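Local atomic coordinates of LupI (Flavobacterium sp. YS-80-122, PDB entry 6IY4), a protein that probably inhibits metalloendopeptidases, as a small, largely beta-stranded protein of the Inh protease inhibitor family. Residues A21-T25 / Q35-L39; L43-T48 / G61-S67; A75-E79 / V89-A93. All blocks are in the same frame, centred on the assembly; numbering follows the deposited sequence.

How the interactions relate
All three interactions reach one antiparallel sheet, and they follow one another along the chain. Interaction 1 ties an outermost strand, 22-26, to the long loop that follows it. Interaction 2 uses a later part of that same loop and docks it on the turn between strands 56-60 and 66-74. The two touch through packing: L39 CD1 lies 3.8 Å from P47 CG, and V36 CG2 lies 3.9 Å from P47 O. Interaction 3 pairs the last two strands. Its centre is about 13 Å from that of interaction 1, with no touch, and about 19 Å from that of interaction 2, across the chain's centre. No inhibitory site is assigned to any of them.

Interaction 1: residues A21-T25 / Q35-L39; sequences ACTVT and QVSCL
A disulfide bond joins strand 22-26, at one margin of the antiparallel sheet of this Inh-family fold, to a 3-10 turn in the following loop. No hydrogen bond crosses between 21-25 and 35-39. Residues 22-25 are extended. Residues 35-39 coil with phi near -60° and psi near -20°, closed by C38 N to Q35 O at 3.1 Å and L39 N to V36 O at 2.9 Å. C22 comes first, its CA-to-CB bond pointing toward the turn. Its chi1 is t, that of C38 is p, and chi3 is -89°. The CA atoms of C22 and C38 are 6.6 Å apart. C22 SG also lies 3.4 Å from Q35 O. The CA-to-CB bond of T23 points away, but T23 O meets Q35 CB at 3.4 Å. Q35 OE1 is hydrogen-bonded to S33 OG. V24, chi1 t, is buried. V24 CA is 5.4 Å from the CA of Q35. V24 CG1 packs on V36 CB at 4.0 Å, and V24 CG2 reaches C38 SG at 4.1 Å. On the sheet side, C22 and V24 pair through their backbones with F12 and W10. The covalent link itself is C22 SG to C38 SG, 2.1 Å.

Interaction 2: residues L43-T48 / G61-S67; sequences LGRTPT and GKDGSQS
R45 lays a long side chain across the 61-67 segment, yet its direct bonds there are weak or long. The segment links the antiparallel strands 56-60 and 66-74 as a hairpin, turning a corner at S67, and segment 43-48 is an irregular loop beside it. G61 to G64 form a type I beta turn, with G64 N to G61 O at 3.0 Å; G61 N to S65 O at 2.8 Å closes the base. G64 has phi 93°. D63 makes an Asx turn, its OD1 accepting from S65 N at 3.0 Å. CA atoms are nearest for R45 and S67 (5.0 Å) and for P47 and G61 (4.3 Å). R45 runs t, t, m, with chi4 -71°. R45 CD sits 3.7 Å from G61 CA, where a beta carbon on G61 would clash. R45 NE gives a weak hydrogen bond to Q66 O at 3.3 Å. R45 NH1 forms a long salt bridge to D63 OD1 at 3.7 Å, by charge alone, the oxygen lying well out of the guanidinium plane. S67 OG, with chi1 t, makes the shortest direct hydrogen bond and touches L43 CD1 at 3.3 Å and P47 CG at 3.7 Å. Water 1 joins R45 N (3.0 Å) to S67 O (2.8 Å). Water 2 joins T48 OG1 (2.8 Å) to G61 O (2.7 Å). S67 OG donates to R45 O at 2.6 Å.

Interaction 3: residues A75-E79 / V89-A93; sequences AGRYE and VMQRA
Strands 77-82 and 86-92 form an antiparallel beta hairpin, and this contact is its open end. The axes of 77-79 and 89-92 approach to 4.8 Å at 175°. R77-Q91 and E79-V89 are non-hydrogen-bonded pairs, with CA atoms 4.4 and 4.6 Å apart. Y78-M90 is the hydrogen-bonded pair between them: Y78 N gives to M90 O and M90 N to Y78 O, both at 2.9 Å. Two residues further out, R92 N gives to G76 O at 3.0 Å. G76 takes a positive phi of 72° just before the strand. R77, E79, V89 and Q91 share one face. R77, with chi1 to chi3 all t, makes a salt bridge along its own strand, with R77 NE to E79 OE2 at 2.7 Å and R77 NH2 to E79 OE2 at 2.9 Å. V89 CG1 lies over one face of the R77 guanidinium, 3.7 Å from R77 NH2. On the other face, Y78 CB packs on M90 CG at 3.6 Å, and M90 SD lies 5.0 Å from the Y78 ring centroid, an oblique Met-aromatic contact. R92 gives a guanidinium hydrogen bond to A7 O. E79 bonds through its backbone to E71 of strand 66-74, and V89 and Q91 to Y13 and T11 of strand 8-14. The buried Y78 and M90 meet W10, L57 and L70 from those strands and strand 56-60.

Interaction 1: residues A21-T25 / Q35-L39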
loop_
_atom_site.group_PDB
_atom_site.type_symbol
_atom_site.label_atom_id
_atom_site.label_comp_id
_atom_site.label_asym_id
_atom_site.label_seq_id
_atom_site.Cartn_x
_atom_site.Cartn_y
_atom_site.Cartn_z
ATOM N N ALA A 21 -2.792 12.876 -2.132
ATOM C CA ALA A 21 -3.327 11.499 -2.028
ATOM C C ALA A 21 -3.339 10.880 -3.419
ATOM O O ALA A 21 -3.576 11.576 -4.446
ATOM C CB ALA A 21 -4.702 11.499 -1.418
ATOM N N CYS A 22 -3.130 9.572 -3.482
ATOM C CA CYS A 22 -3.016 8.850 -4.767
ATOM C C CYS A 22 -3.951 7.648 -4.710
ATOM O O CYS A 22 -3.854 6.909 -3.753
ATOM C CB CYS A 22 -1.572 8.414 -4.920
ATOM S SG CYS A 22 -1.217 7.384 -6.371
ATOM N N THR A 23 -4.840 7.493 -5.673
ATOM C CA THR A 23 -5.754 6.335 -5.757
ATOM C C THR A 23 -5.091 5.303 -6.662
ATOM O O THR A 23 -4.763 5.652 -7.850
ATOM C CB THR A 23 -7.139 6.762 -6.241
ATOM O OG1 THR A 23 -7.591 7.783 -5.351
ATOM C CG2 THR A 23 -8.113 5.600 -6.270
ATOM N N VAL A 24 -5.011 4.047 -6.212
ATOM C CA VAL A 24 -4.324 2.931 -6.896
ATOM C C VAL A 24 -5.279 1.746 -6.845
ATOM O O VAL A 24 -5.823 1.499 -5.785
ATOM C CB VAL A 24 -2.997 2.575 -6.221
ATOM C CG1 VAL A 24 -2.306 1.409 -6.924
ATOM C CG2 VAL A 24 -2.085 3.778 -6.130
ATOM N N THR A 25 -5.408 1.018 -7.935
ATOM C CA THR A 25 -6.097 -0.281 -7.904
ATOM C C THR A 25 -5.120 -1.397 -7.521
ATOM O O THR A 25 -4.059 -1.535 -8.169
ATOM C CB THR A 25 -6.715 -0.633 -9.252
ATOM O OG1 THR A 25 -7.565 0.435 -9.645
ATOM C CG2 THR A 25 -7.498 -1.910 -9.139
ATOM N N GLN A 35 -0.921 3.702 -11.669
ATOM C CA GLN A 35 -1.000 4.832 -10.719
ATOM C C GLN A 35 -0.073 4.558 -9.527
ATOM O O GLN A 35 0.309 5.555 -8.860
ATOM C CB GLN A 35 -2.436 5.063 -10.260
ATOM C CG GLN A 35 -3.289 5.809 -11.275
ATOM C CD GLN A 35 -3.762 4.952 -12.414
ATOM O OE1 GLN A 35 -3.764 3.733 -12.326
ATOM N NE2 GLN A 35 -4.221 5.596 -13.480
ATOM N N VAL A 36 0.344 3.299 -9.290
ATOM C CA VAL A 36 1.248 2.944 -8.156
ATOM C C VAL A 36 2.582 3.707 -8.262
ATOM O O VAL A 36 3.292 3.796 -7.234
ATOM C CB VAL A 36 1.504 1.432 -8.088
ATOM C CG1 VAL A 36 2.372 0.939 -9.225
ATOM C CG2 VAL A 36 2.081 1.025 -6.750
ATOM N N SER A 37 2.918 4.213 -9.454
ATOM C CA SER A 37 4.085 5.106 -9.691
ATOM C C SER A 37 4.189 6.173 -8.591
ATOM O O SER A 37 5.315 6.522 -8.211
ATOM C CB SER A 37 3.997 5.726 -11.070
ATOM O OG SER A 37 3.057 6.795 -11.093
ATOM N N CYS A 38 3.060 6.643 -8.049
ATOM C CA CYS A 38 3.032 7.739 -7.050
ATOM C C CYS A 38 3.763 7.349 -5.771
ATOM O O CYS A 38 4.298 8.235 -5.091
ATOM C CB CYS A 38 1.625 8.130 -6.637
ATOM S SG CYS A 38 0.689 6.773 -5.870
ATOM N N LEU A 39 3.840 6.066 -5.449
ATOM C CA LEU A 39 4.468 5.639 -4.174
ATOM C C LEU A 39 5.979 5.818 -4.234
ATOM O O LEU A 39 6.584 5.837 -3.155
ATOM C CB LEU A 39 4.116 4.182 -3.865
ATOM C CG LEU A 39 2.627 3.864 -3.755
ATOM C CD1 LEU A 39 2.433 2.405 -3.331
ATOM C CD2 LEU A 39 1.912 4.771 -2.768
#

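Interaction 2: residues L43-T48 / G61-S67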
loop_
_atom_site.group_PDB
_atom_site.type_symbol
_atom_site.label_atom_id
_atom_site.label_comp_id
_atom_site.label_asym_id
_atom_site.label_seq_id
_atom_site.Cartn_x
_atom_site.Cartn_y
_atom_site.Cartn_z
ATOM N N LEU A 43 8.356 5.874 -0.895
ATOM C CA LEU A 43 9.046 4.619 -0.538
ATOM C C LEU A 43 10.369 4.558 -1.309
ATOM O O LEU A 43 10.378 4.966 -2.496
ATOM C CB LEU A 43 8.132 3.438 -0.901
ATOM C CG LEU A 43 6.772 3.378 -0.210
ATOM C CD1 LEU A 43 5.947 2.234 -0.748
ATOM C CD2 LEU A 43 6.908 3.290 1.298
ATOM N N GLY A 44 11.371 3.969 -0.671
ATOM C CA GLY A 44 12.685 3.691 -1.292
ATOM C C GLY A 44 12.587 2.694 -2.430
ATOM O O GLY A 44 13.296 2.830 -3.438
ATOM N N ARG A 45 11.679 1.733 -2.293
ATOM C CA ARG A 45 11.503 0.620 -3.245
ATOM C C ARG A 45 10.099 0.734 -3.802
ATOM O O ARG A 45 9.191 0.690 -2.998
ATOM C CB ARG A 45 11.752 -0.684 -2.496
ATOM C CG ARG A 45 11.904 -1.860 -3.441
ATOM C CD ARG A 45 11.909 -3.187 -2.714
ATOM N NE ARG A 45 13.020 -3.241 -1.775
ATOM C CZ ARG A 45 14.310 -3.355 -2.117
ATOM N NH1 ARG A 45 14.687 -3.400 -3.393
ATOM N NH2 ARG A 45 15.225 -3.439 -1.162
ATOM N N THR A 46 9.930 0.944 -5.098
ATOM C CA THR A 46 8.603 1.042 -5.728
ATOM C C THR A 46 7.956 -0.348 -5.766
ATOM O O THR A 46 8.550 -1.281 -6.263
ATOM C CB THR A 46 8.726 1.596 -7.143
ATOM O OG1 THR A 46 9.197 2.943 -7.000
ATOM C CG2 THR A 46 7.406 1.578 -7.865
ATOM N N PRO A 47 6.722 -0.536 -5.251
ATOM C CA PRO A 47 6.098 -1.849 -5.247
ATOM C C PRO A 47 5.583 -2.303 -6.614
ATOM O O PRO A 47 5.098 -1.433 -7.383
ATOM C CB PRO A 47 4.863 -1.652 -4.346
ATOM C CG PRO A 47 5.008 -0.315 -3.709
ATOM C CD PRO A 47 5.890 0.501 -4.616
ATOM N N THR A 48 5.756 -3.579 -6.933
ATOM C CA THR A 48 5.210 -4.183 -8.175
ATOM C C THR A 48 4.166 -5.231 -7.825
ATOM O O THR A 48 3.333 -5.530 -8.705
ATOM C CB THR A 48 6.322 -4.773 -9.058
ATOM O OG1 THR A 48 7.031 -5.766 -8.318
ATOM C CG2 THR A 48 7.278 -3.705 -9.539
ATOM N N GLY A 61 8.714 -5.267 -3.887
ATOM C CA GLY A 61 9.403 -4.649 -5.026
ATOM C C GLY A 61 9.694 -5.661 -6.105
ATOM O O GLY A 61 9.354 -6.852 -5.995
ATOM N N LYS A 62 10.320 -5.200 -7.190
ATOM C CA LYS A 62 10.440 -6.039 -8.398
ATOM C C LYS A 62 11.319 -7.265 -8.122
ATOM O O LYS A 62 11.129 -8.292 -8.802
ATOM C CB LYS A 62 11.019 -5.242 -9.575
ATOM C CG LYS A 62 10.928 -5.981 -10.902
ATOM C CD LYS A 62 11.463 -5.217 -12.102
ATOM C CE LYS A 62 10.864 -3.834 -12.256
ATOM N NZ LYS A 62 10.758 -3.450 -13.685
ATOM N N ASP A 63 12.209 -7.185 -7.145
ATOM C CA ASP A 63 13.201 -8.252 -6.874
ATOM C C ASP A 63 12.667 -9.174 -5.805
ATOM O O ASP A 63 13.367 -10.128 -5.433
ATOM C CB ASP A 63 14.505 -7.616 -6.429
ATOM C CG ASP A 63 14.389 -6.945 -5.081
ATOM O OD1 ASP A 63 13.274 -6.488 -4.739
ATOM O OD2 ASP A 63 15.417 -6.891 -4.388
ATOM N N GLY A 64 11.461 -8.913 -5.330
ATOM C CA GLY A 64 10.814 -9.817 -4.379
ATOM C C GLY A 64 11.092 -9.373 -2.972
ATOM O O GLY A 64 10.558 -10.026 -2.077
ATOM N N SER A 65 11.775 -8.235 -2.781
ATOM C CA SER A 65 12.083 -7.713 -1.427
ATOM C C SER A 65 10.987 -6.755 -0.951
ATOM O O SER A 65 10.191 -6.277 -1.738
ATOM C CB SER A 65 13.398 -7.032 -1.358
ATOM O OG SER A 65 13.252 -5.731 -1.850
ATOM N N GLN A 66 10.924 -6.566 0.353
ATOM C CA GLN A 66 9.859 -5.779 0.996
ATOM C C GLN A 66 10.029 -4.315 0.610
ATOM O O GLN A 66 11.076 -3.707 0.866
ATOM C CB GLN A 66 9.893 -5.992 2.510
ATOM C CG GLN A 66 8.864 -5.187 3.296
ATOM C CD GLN A 66 8.799 -5.652 4.731
ATOM O OE1 GLN A 66 8.631 -4.874 5.674
ATOM N NE2 GLN A 66 8.907 -6.948 4.885
ATOM N N SER A 67 8.970 -3.731 0.055
ATOM C CA SER A 67 8.855 -2.267 -0.087
ATOM C C SER A 67 8.251 -1.667 1.194
ATOM O O SER A 67 8.723 -0.596 1.673
ATOM C CB SER A 67 8.054 -1.895 -1.319
ATOM O OG SER A 67 7.698 -0.535 -1.205
HETATM O O HOH W 1 10.610 1.023 0.413
HETATM O O HOH W 2 7.125 -8.172 -6.810
#

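Interaction 3: residues A75-E79 / V89-A93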
loop_
_atom_site.group_PDB
_atom_site.type_symbol
_atom_site.label_atom_id
_atom_site.label_comp_id
_atom_site.label_asym_id
_atom_site.label_seq_id
_atom_site.Cartn_x
_atom_site.Cartn_y
_atom_site.Cartn_z
ATOM N N ALA A 75 -11.457 -2.091 9.290
ATOM C CA ALA A 75 -11.935 -2.497 7.965
ATOM C C ALA A 75 -11.519 -1.457 6.923
ATOM O O ALA A 75 -11.852 -0.289 7.081
ATOM C CB ALA A 75 -13.436 -2.642 8.015
ATOM N N GLY A 76 -10.806 -1.914 5.893
ATOM C CA GLY A 76 -10.462 -1.047 4.758
ATOM C C GLY A 76 -9.414 -0.014 5.107
ATOM O O GLY A 76 -9.379 1.002 4.438
ATOM N N ARG A 77 -8.562 -0.244 6.098
ATOM C CA ARG A 77 -7.471 0.719 6.404
ATOM C C ARG A 77 -6.216 -0.008 6.870
ATOM O O ARG A 77 -6.307 -0.829 7.807
ATOM C CB ARG A 77 -7.891 1.690 7.512
ATOM C CG ARG A 77 -6.846 2.746 7.855
ATOM C CD ARG A 77 -7.334 3.613 9.008
ATOM N NE ARG A 77 -6.372 4.647 9.354
ATOM C CZ ARG A 77 -6.402 5.907 8.920
ATOM N NH1 ARG A 77 -7.343 6.329 8.097
ATOM N NH2 ARG A 77 -5.468 6.743 9.310
ATOM N N TYR A 78 -5.093 0.305 6.240
ATOM C CA TYR A 78 -3.758 -0.141 6.697
ATOM C C TYR A 78 -2.883 1.076 6.942
ATOM O O TYR A 78 -3.067 2.103 6.310
ATOM C CB TYR A 78 -3.077 -1.013 5.653
ATOM C CG TYR A 78 -3.753 -2.299 5.295
ATOM C CD1 TYR A 78 -4.630 -2.346 4.240
ATOM C CD2 TYR A 78 -3.454 -3.462 5.961
ATOM C CE1 TYR A 78 -5.219 -3.539 3.855
ATOM C CE2 TYR A 78 -4.054 -4.649 5.616
ATOM C CZ TYR A 78 -4.942 -4.686 4.556
ATOM O OH TYR A 78 -5.573 -5.826 4.164
ATOM N N GLU A 79 -1.924 0.944 7.870
ATOM C CA GLU A 79 -0.927 1.997 8.157
ATOM C C GLU A 79 0.465 1.383 8.287
ATOM O O GLU A 79 0.581 0.364 8.957
ATOM C CB GLU A 79 -1.286 2.712 9.452
ATOM C CG GLU A 79 -2.531 3.529 9.323
ATOM C CD GLU A 79 -2.970 4.104 10.650
ATOM O OE1 GLU A 79 -2.231 3.906 11.639
ATOM O OE2 GLU A 79 -4.077 4.658 10.711
ATOM N N VAL A 89 -0.601 5.766 4.934
ATOM C CA VAL A 89 -1.981 5.318 5.170
ATOM C C VAL A 89 -2.527 4.818 3.845
ATOM O O VAL A 89 -2.283 5.462 2.801
ATOM C CB VAL A 89 -2.826 6.496 5.695
ATOM C CG1 VAL A 89 -4.263 6.075 5.925
ATOM C CG2 VAL A 89 -2.218 7.069 6.974
ATOM N N MET A 90 -3.233 3.698 3.880
ATOM C CA MET A 90 -3.979 3.247 2.691
ATOM C C MET A 90 -5.396 2.949 3.171
ATOM O O MET A 90 -5.586 2.296 4.191
ATOM C CB MET A 90 -3.286 2.106 1.931
ATOM C CG MET A 90 -3.305 0.860 2.565
ATOM S SD MET A 90 -2.272 -0.345 1.610
ATOM C CE MET A 90 -3.412 -0.981 0.394
ATOM N N GLN A 91 -6.372 3.507 2.497
ATOM C CA GLN A 91 -7.774 3.370 2.932
ATOM C C GLN A 91 -8.600 3.166 1.690
ATOM O O GLN A 91 -8.334 3.858 0.728
ATOM C CB GLN A 91 -8.330 4.640 3.538
ATOM C CG GLN A 91 -7.781 4.995 4.886
ATOM C CD GLN A 91 -8.573 6.204 5.321
ATOM O OE1 GLN A 91 -8.308 7.330 4.889
ATOM N NE2 GLN A 91 -9.613 5.944 6.106
ATOM N N ARG A 92 -9.596 2.310 1.754
ATOM C CA ARG A 92 -10.515 2.172 0.600
ATOM C C ARG A 92 -11.311 3.466 0.439
ATOM O O ARG A 92 -11.668 4.102 1.445
ATOM C CB ARG A 92 -11.441 0.978 0.783
ATOM C CG ARG A 92 -10.768 -0.375 0.654
ATOM C CD ARG A 92 -11.759 -1.482 0.777
ATOM N NE ARG A 92 -11.275 -2.818 0.586
ATOM C CZ ARG A 92 -11.145 -3.452 -0.561
ATOM N NH1 ARG A 92 -11.339 -2.862 -1.737
ATOM N NH2 ARG A 92 -10.787 -4.713 -0.538
ATOM N N ALA A 93 -11.616 3.871 -0.782
ATOM C CA ALA A 93 -12.306 5.181 -0.979
ATOM C C ALA A 93 -11.463 6.326 -0.387
ATOM O O ALA A 93 -11.747 6.860 0.697
ATOM C CB ALA A 93 -13.682 5.170 -0.339
#